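Side-chain contacts in glutathione S-transferase-3 (Necator americanus, PDB 3W8S), which binds glutathione and probably catalyses its conjugation to electrophilic substrates, with release of a halide: residues Asp89-Gln94 against Thr137-Glu142; Ala164-Lys169 against Lys187-Pro192. All coordinates share one frame; numbering follows the deposited sequence.

Overall arrangement
Both contacts belong to the all-helical C-terminal half of the glutathione transferase fold, beside the thioredoxin-like domain with its four-stranded sheet and apart from the glutathione site. Contact 1 joins helix 82-101 to helix 117-143 in the helical bundle; contact 2 joins helix 155-170 to helix 179-189. They follow one another along the chain, the first closing before the second opens, and their centres lie about 17 Å apart, with nearest atoms about 7 Å from each other. Helix 179-189 also packs on helix 117-143 through Thr137 and Leu140. Both contacts hold helices of the C-terminal domain to one another, one apolar and inside the bundle, the other polar and at its surface.

Contact 1: residues Asp89-Gln94 against Thr137-Glu142; sequences DSITDQ and TNFLKE
Ile91 and Phe139 meet because each sends its first branch beside its own backbone N: CG1 of Ile91 stands anti to the carbonyl carbon (chi1 -74°), and so does CG of Phe139 (chi1 -83°). The two side chains reach out from opposite directions across the space between helix 82-101 and helix 117-143, two members of the helical bundle that forms the C-terminal domain of the glutathione transferase fold. The backbones stay well apart, with CA of Ile91 and CA of Phe139 9.4 Å from each other, so the bridge is made by side chains.

What meets is an aliphatic chain and a ring face. The end of Ile91 sets CD1 over the middle of the Phe139 ring, a CH-pi contact, while CG1 lies lower down the same chain and covers the far rim of the ring, 3.9 Å from CE2 of Phe139. The Ile91 side chain also touches Ala156 of helix 155-170, Met136 and the loop residues Leu148 and Val149, so it is shared among several elements of the bundle.

Ser90 makes a looser approach, its OG 4.5 Å from CZ of Phe139 and oblique to the ring; that hydroxyl is hydrogen-bonded to the carbonyl of Leu87, one turn back in its own helix. Segment 89-94 also lies against a second subunit of the assembly: Asp89 pairs through OD1 with Arg69 of its own chain and through OD2 with Arg69 of the second subunit. At the centre of the contact, CD1 of Ile91 sits 3.9 Å from the Phe139 ring centroid, only 7° off the ring normal.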
loop_
_atom_site.group_PDB
_atom_site.type_symbol
_atom_site.label_atom_id
_atom_site.label_comp_id
_atom_site.label_asym_id
_atom_site.label_seq_id
_atom_site.Cartn_x
_atom_site.Cartn_y
_atom_site.Cartn_z
ATOM N N ASP A 89 0.755 -0.518 -9.672
ATOM C CA ASP A 89 0.849 -0.695 -8.190
ATOM C C ASP A 89 1.916 0.219 -7.575
ATOM O O ASP A 89 1.673 0.798 -6.529
ATOM C CB ASP A 89 1.244 -2.122 -7.872
ATOM C CG ASP A 89 0.107 -3.119 -8.129
ATOM O OD1 ASP A 89 -1.034 -2.695 -8.385
ATOM O OD2 ASP A 89 0.331 -4.346 -8.028
ATOM N N SER A 90 3.063 0.372 -8.229
ATOM C CA SER A 90 4.169 1.189 -7.622
ATOM C C SER A 90 3.683 2.655 -7.559
ATOM O O SER A 90 3.927 3.384 -6.602
ATOM C CB SER A 90 5.492 1.077 -8.462
ATOM O OG SER A 90 5.455 1.844 -9.696
ATOM N N ILE A 91 2.954 3.089 -8.604
ATOM C CA ILE A 91 2.484 4.462 -8.631
ATOM C C ILE A 91 1.425 4.714 -7.547
ATOM O O ILE A 91 1.471 5.794 -6.850
ATOM C CB ILE A 91 1.890 4.887 -10.046
ATOM C CG1 ILE A 91 3.025 5.097 -11.086
ATOM C CG2 ILE A 91 1.047 6.151 -9.861
ATOM C CD1 ILE A 91 2.504 5.154 -12.533
ATOM N N THR A 92 0.489 3.781 -7.368
ATOM C CA THR A 92 -0.507 3.962 -6.287
ATOM C C THR A 92 0.138 3.862 -4.893
ATOM O O THR A 92 -0.254 4.559 -4.002
ATOM C CB THR A 92 -1.733 3.051 -6.457
ATOM O OG1 THR A 92 -1.314 1.699 -6.360
ATOM C CG2 THR A 92 -2.284 3.250 -7.912
ATOM N N ASP A 93 1.181 3.049 -4.739
ATOM C CA ASP A 93 1.896 3.016 -3.465
ATOM C C ASP A 93 2.632 4.362 -3.225
ATOM O O ASP A 93 2.679 4.870 -2.085
ATOM C CB ASP A 93 2.898 1.852 -3.431
ATOM C CG ASP A 93 2.238 0.518 -2.933
ATOM O OD1 ASP A 93 1.034 0.528 -2.528
ATOM O OD2 ASP A 93 2.947 -0.524 -2.925
ATOM N N GLN A 94 3.219 4.924 -4.267
ATOM C CA GLN A 94 3.831 6.260 -4.078
ATOM C C GLN A 94 2.798 7.353 -3.679
ATOM O O GLN A 94 3.093 8.312 -2.938
ATOM C CB GLN A 94 4.596 6.693 -5.369
ATOM C CG GLN A 94 5.450 8.000 -5.226
ATOM C CD GLN A 94 6.573 7.864 -4.178
ATOM O OE1 GLN A 94 7.032 6.736 -3.838
ATOM N NE2 GLN A 94 7.084 9.012 -3.708
ATOM N N THR A 137 5.166 13.204 -13.541
ATOM C CA THR A 137 5.559 13.771 -14.853
ATOM C C THR A 137 6.641 12.976 -15.587
ATOM O O THR A 137 6.592 12.856 -16.823
ATOM C CB THR A 137 6.031 15.253 -14.710
ATOM O OG1 THR A 137 4.999 16.023 -14.057
ATOM C CG2 THR A 137 6.338 15.872 -16.141
ATOM N N ASN A 138 7.620 12.399 -14.878
ATOM C CA ASN A 138 8.615 11.522 -15.594
ATOM C C ASN A 138 7.880 10.338 -16.237
ATOM O O ASN A 138 8.226 9.892 -17.319
ATOM C CB ASN A 138 9.614 10.933 -14.617
ATOM C CG ASN A 138 10.459 11.966 -13.959
ATOM O OD1 ASN A 138 10.554 13.123 -14.431
ATOM N ND2 ASN A 138 11.084 11.578 -12.812
ATOM N N PHE A 139 6.890 9.764 -15.528
ATOM C CA PHE A 139 6.105 8.671 -16.187
ATOM C C PHE A 139 5.382 9.186 -17.452
ATOM O O PHE A 139 5.399 8.537 -18.465
ATOM C CB PHE A 139 5.083 8.016 -15.264
ATOM C CG PHE A 139 5.653 6.965 -14.391
ATOM C CD1 PHE A 139 5.690 5.656 -14.834
ATOM C CD2 PHE A 139 6.116 7.264 -13.103
ATOM C CE1 PHE A 139 6.170 4.653 -14.011
ATOM C CE2 PHE A 139 6.603 6.278 -12.255
ATOM C CZ PHE A 139 6.622 4.948 -12.701
ATOM N N LEU A 140 4.774 10.356 -17.393
ATOM C CA LEU A 140 4.003 10.878 -18.536
ATOM C C LEU A 140 4.931 11.233 -19.705
ATOM O O LEU A 140 4.550 11.014 -20.872
ATOM C CB LEU A 140 3.224 12.137 -18.113
ATOM C CG LEU A 140 2.089 11.907 -17.084
ATOM C CD1 LEU A 140 1.504 13.244 -16.686
ATOM C CD2 LEU A 140 1.010 10.990 -17.737
ATOM N N LYS A 141 6.140 11.755 -19.409
ATOM C CA LYS A 141 7.197 11.947 -20.469
ATOM C C LYS A 141 7.601 10.625 -21.143
ATOM O O LYS A 141 7.861 10.598 -22.328
ATOM C CB LYS A 141 8.446 12.677 -19.882
ATOM C CG LYS A 141 8.080 14.099 -19.496
ATOM C CD LYS A 141 9.232 14.859 -18.819
ATOM C CE LYS A 141 8.897 16.329 -18.708
ATOM N NZ LYS A 141 9.976 16.973 -17.872
ATOM N N GLU A 142 7.673 9.542 -20.389
ATOM C CA GLU A 142 8.024 8.215 -20.924
ATOM C C GLU A 142 6.838 7.521 -21.692
ATOM O O GLU A 142 7.046 6.812 -22.657
ATOM C CB GLU A 142 8.532 7.301 -19.805
ATOM C CG GLU A 142 9.906 7.661 -19.278
ATOM C CD GLU A 142 10.160 7.160 -17.865
ATOM O OE1 GLU A 142 9.358 6.343 -17.354
ATOM O OE2 GLU A 142 11.179 7.581 -17.255
#

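Contact 2: residues Ala164-Lys169 against Lys187-Pro192; sequences ASEFAK and KVRSNP. With SO4 (sulfate ion), chain C.
NH2 of Arg189 donates to OE2 of Glu166 at 3.0 Å, a nearly straight bond (165° at the hydrogen) that completes a salt bridge. The oxygen lies at the guanidinium edge, close to its plane, and receives the bond on its anti lone pair, while the carboxylate and guanidinium planes stand 52° apart. The bend of Glu166 at chi2 (-62°) turns its carboxylate toward Arg189. Lys169 takes the other oxygen from the syn side, its NZ 2.8 Å from OE1 of Glu166, giving a Glu166-Lys169-Arg189 network. The same NZ holds a sulfate, probably from the crystallisation liquor, through O3 at 2.9 Å, and Arg201 also binds that ion.

Van der Waals packing supplies the rest: CB of Ser165 sits over the centre of the guanidinium face, 3.3 Å from CZ of Arg189, and probably limits its rotation. The Ser165 hydroxyl bonds to the carbonyl of Ala161, one turn earlier.

Arg189 is thus drawn out across the surface from helix 179-189 to helix 155-170, where NH2 has a second acceptor in Glu162. Arg201, just beyond helix 192-200, joins Glu166 in a further salt bridge, and Ile198 of that helix packs on Arg189, so three helices of the C-terminal domain meet here.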
loop_
_atom_site.group_PDB
_atom_site.type_symbol
_atom_site.label_atom_id
_atom_site.label_comp_id
_atom_site.label_asym_id
_atom_site.label_seq_id
_atom_site.Cartn_x
_atom_site.Cartn_y
_atom_site.Cartn_z
ATOM N N ALA A 164 -5.452 15.599 -8.098
ATOM C CA ALA A 164 -5.044 16.905 -8.706
ATOM C C ALA A 164 -6.317 17.814 -8.925
ATOM O O ALA A 164 -6.325 18.993 -8.514
ATOM C CB ALA A 164 -4.287 16.666 -10.039
ATOM N N SER A 165 -7.411 17.261 -9.494
ATOM C CA SER A 165 -8.575 18.106 -9.790
ATOM C C SER A 165 -9.227 18.624 -8.527
ATOM O O SER A 165 -9.643 19.778 -8.471
ATOM C CB SER A 165 -9.585 17.394 -10.686
ATOM O OG SER A 165 -8.880 17.029 -11.869
ATOM N N GLU A 166 -9.293 17.795 -7.504
ATOM C CA GLU A 166 -9.929 18.208 -6.287
ATOM C C GLU A 166 -9.132 19.231 -5.505
ATOM O O GLU A 166 -9.704 20.232 -5.024
ATOM C CB GLU A 166 -10.264 16.980 -5.384
ATOM C CG GLU A 166 -11.393 16.122 -6.030
ATOM C CD GLU A 166 -12.732 16.885 -6.190
ATOM O OE1 GLU A 166 -13.066 17.643 -5.247
ATOM O OE2 GLU A 166 -13.438 16.737 -7.248
ATOM N N PHE A 167 -7.844 18.967 -5.314
ATOM C CA PHE A 167 -6.962 19.956 -4.636
ATOM C C PHE A 167 -6.937 21.278 -5.393
ATOM O O PHE A 167 -6.802 22.338 -4.781
ATOM C CB PHE A 167 -5.530 19.412 -4.438
ATOM C CG PHE A 167 -5.432 18.285 -3.433
ATOM C CD1 PHE A 167 -6.064 18.368 -2.186
ATOM C CD2 PHE A 167 -4.655 17.153 -3.702
ATOM C CE1 PHE A 167 -5.979 17.311 -1.253
ATOM C CE2 PHE A 167 -4.554 16.109 -2.789
ATOM C CZ PHE A 167 -5.229 16.174 -1.570
ATOM N N ALA A 168 -7.124 21.229 -6.716
ATOM C CA ALA A 168 -7.106 22.447 -7.533
ATOM C C ALA A 168 -8.224 23.400 -7.131
ATOM O O ALA A 168 -8.086 24.601 -7.349
ATOM C CB ALA A 168 -7.210 22.163 -9.035
ATOM N N LYS A 169 -9.293 22.877 -6.520
ATOM C CA LYS A 169 -10.445 23.732 -6.202
ATOM C C LYS A 169 -10.078 24.839 -5.227
ATOM O O LYS A 169 -10.439 25.969 -5.450
ATOM C CB LYS A 169 -11.641 22.921 -5.708
ATOM C CG LYS A 169 -12.352 22.187 -6.857
ATOM C CD LYS A 169 -13.186 21.061 -6.244
ATOM C CE LYS A 169 -14.269 20.479 -7.174
ATOM N NZ LYS A 169 -14.971 19.376 -6.365
ATOM N N LYS A 187 -7.459 15.300 -19.466
ATOM C CA LYS A 187 -7.690 14.137 -20.314
ATOM C C LYS A 187 -8.515 13.050 -19.587
ATOM O O LYS A 187 -9.484 12.532 -20.140
ATOM C CB LYS A 187 -6.364 13.558 -20.810
ATOM C CG LYS A 187 -6.500 12.325 -21.723
ATOM C CD LYS A 187 -5.082 11.791 -21.979
ATOM C CE LYS A 187 -5.114 10.500 -22.779
ATOM N NZ LYS A 187 -5.484 10.810 -24.224
ATOM N N VAL A 188 -8.156 12.738 -18.338
ATOM C CA VAL A 188 -8.867 11.700 -17.626
ATOM C C VAL A 188 -10.325 12.120 -17.376
ATOM O O VAL A 188 -11.247 11.327 -17.572
ATOM C CB VAL A 188 -8.167 11.284 -16.291
ATOM C CG1 VAL A 188 -9.118 10.418 -15.465
ATOM C CG2 VAL A 188 -6.838 10.550 -16.593
ATOM N N ARG A 189 -10.542 13.340 -16.923
ATOM C CA ARG A 189 -11.879 13.835 -16.669
ATOM C C ARG A 189 -12.754 14.156 -17.916
ATOM O O ARG A 189 -13.975 14.396 -17.777
ATOM C CB ARG A 189 -11.875 15.035 -15.724
ATOM C CG ARG A 189 -11.492 14.626 -14.320
ATOM C CD ARG A 189 -11.903 15.715 -13.348
ATOM N NE ARG A 189 -12.031 15.187 -11.978
ATOM C CZ ARG A 189 -12.551 15.879 -10.984
ATOM N NH1 ARG A 189 -13.024 17.121 -11.226
ATOM N NH2 ARG A 189 -12.658 15.334 -9.750
ATOM N N SER A 190 -12.172 14.102 -19.107
ATOM C CA SER A 190 -12.984 14.254 -20.277
ATOM C C SER A 190 -13.499 12.846 -20.643
ATOM O O SER A 190 -14.400 12.714 -21.494
ATOM C CB SER A 190 -12.189 14.945 -21.379
ATOM O OG SER A 190 -11.293 13.982 -21.850
ATOM N N ASN A 191 -13.012 11.782 -19.980
ATOM C CA ASN A 191 -13.691 10.464 -20.170
ATOM C C ASN A 191 -15.235 10.613 -19.922
ATOM O O ASN A 191 -15.629 11.093 -18.878
ATOM C CB ASN A 191 -13.120 9.320 -19.298
ATOM C CG ASN A 191 -13.917 8.034 -19.459
ATOM O OD1 ASN A 191 -15.001 7.923 -18.980
ATOM N ND2 ASN A 191 -13.343 7.058 -20.085
ATOM N N PRO A 192 -16.097 10.299 -20.930
ATOM C CA PRO A 192 -17.537 10.663 -20.775
ATOM C C PRO A 192 -18.232 9.990 -19.571
ATOM O O PRO A 192 -19.036 10.652 -18.894
ATOM C CB PRO A 192 -18.211 10.149 -22.100
ATOM C CG PRO A 192 -17.080 10.050 -23.082
ATOM C CD PRO A 192 -15.798 9.709 -22.266
HETATM S S SO4 C . -18.416 17.580 -6.875
HETATM O O1 SO4 C . -19.027 16.237 -6.921
HETATM O O2 SO4 C . -18.404 18.022 -5.475
HETATM O O3 SO4 C . -17.003 17.592 -7.421
HETATM O O4 SO4 C . -19.264 18.499 -7.656
#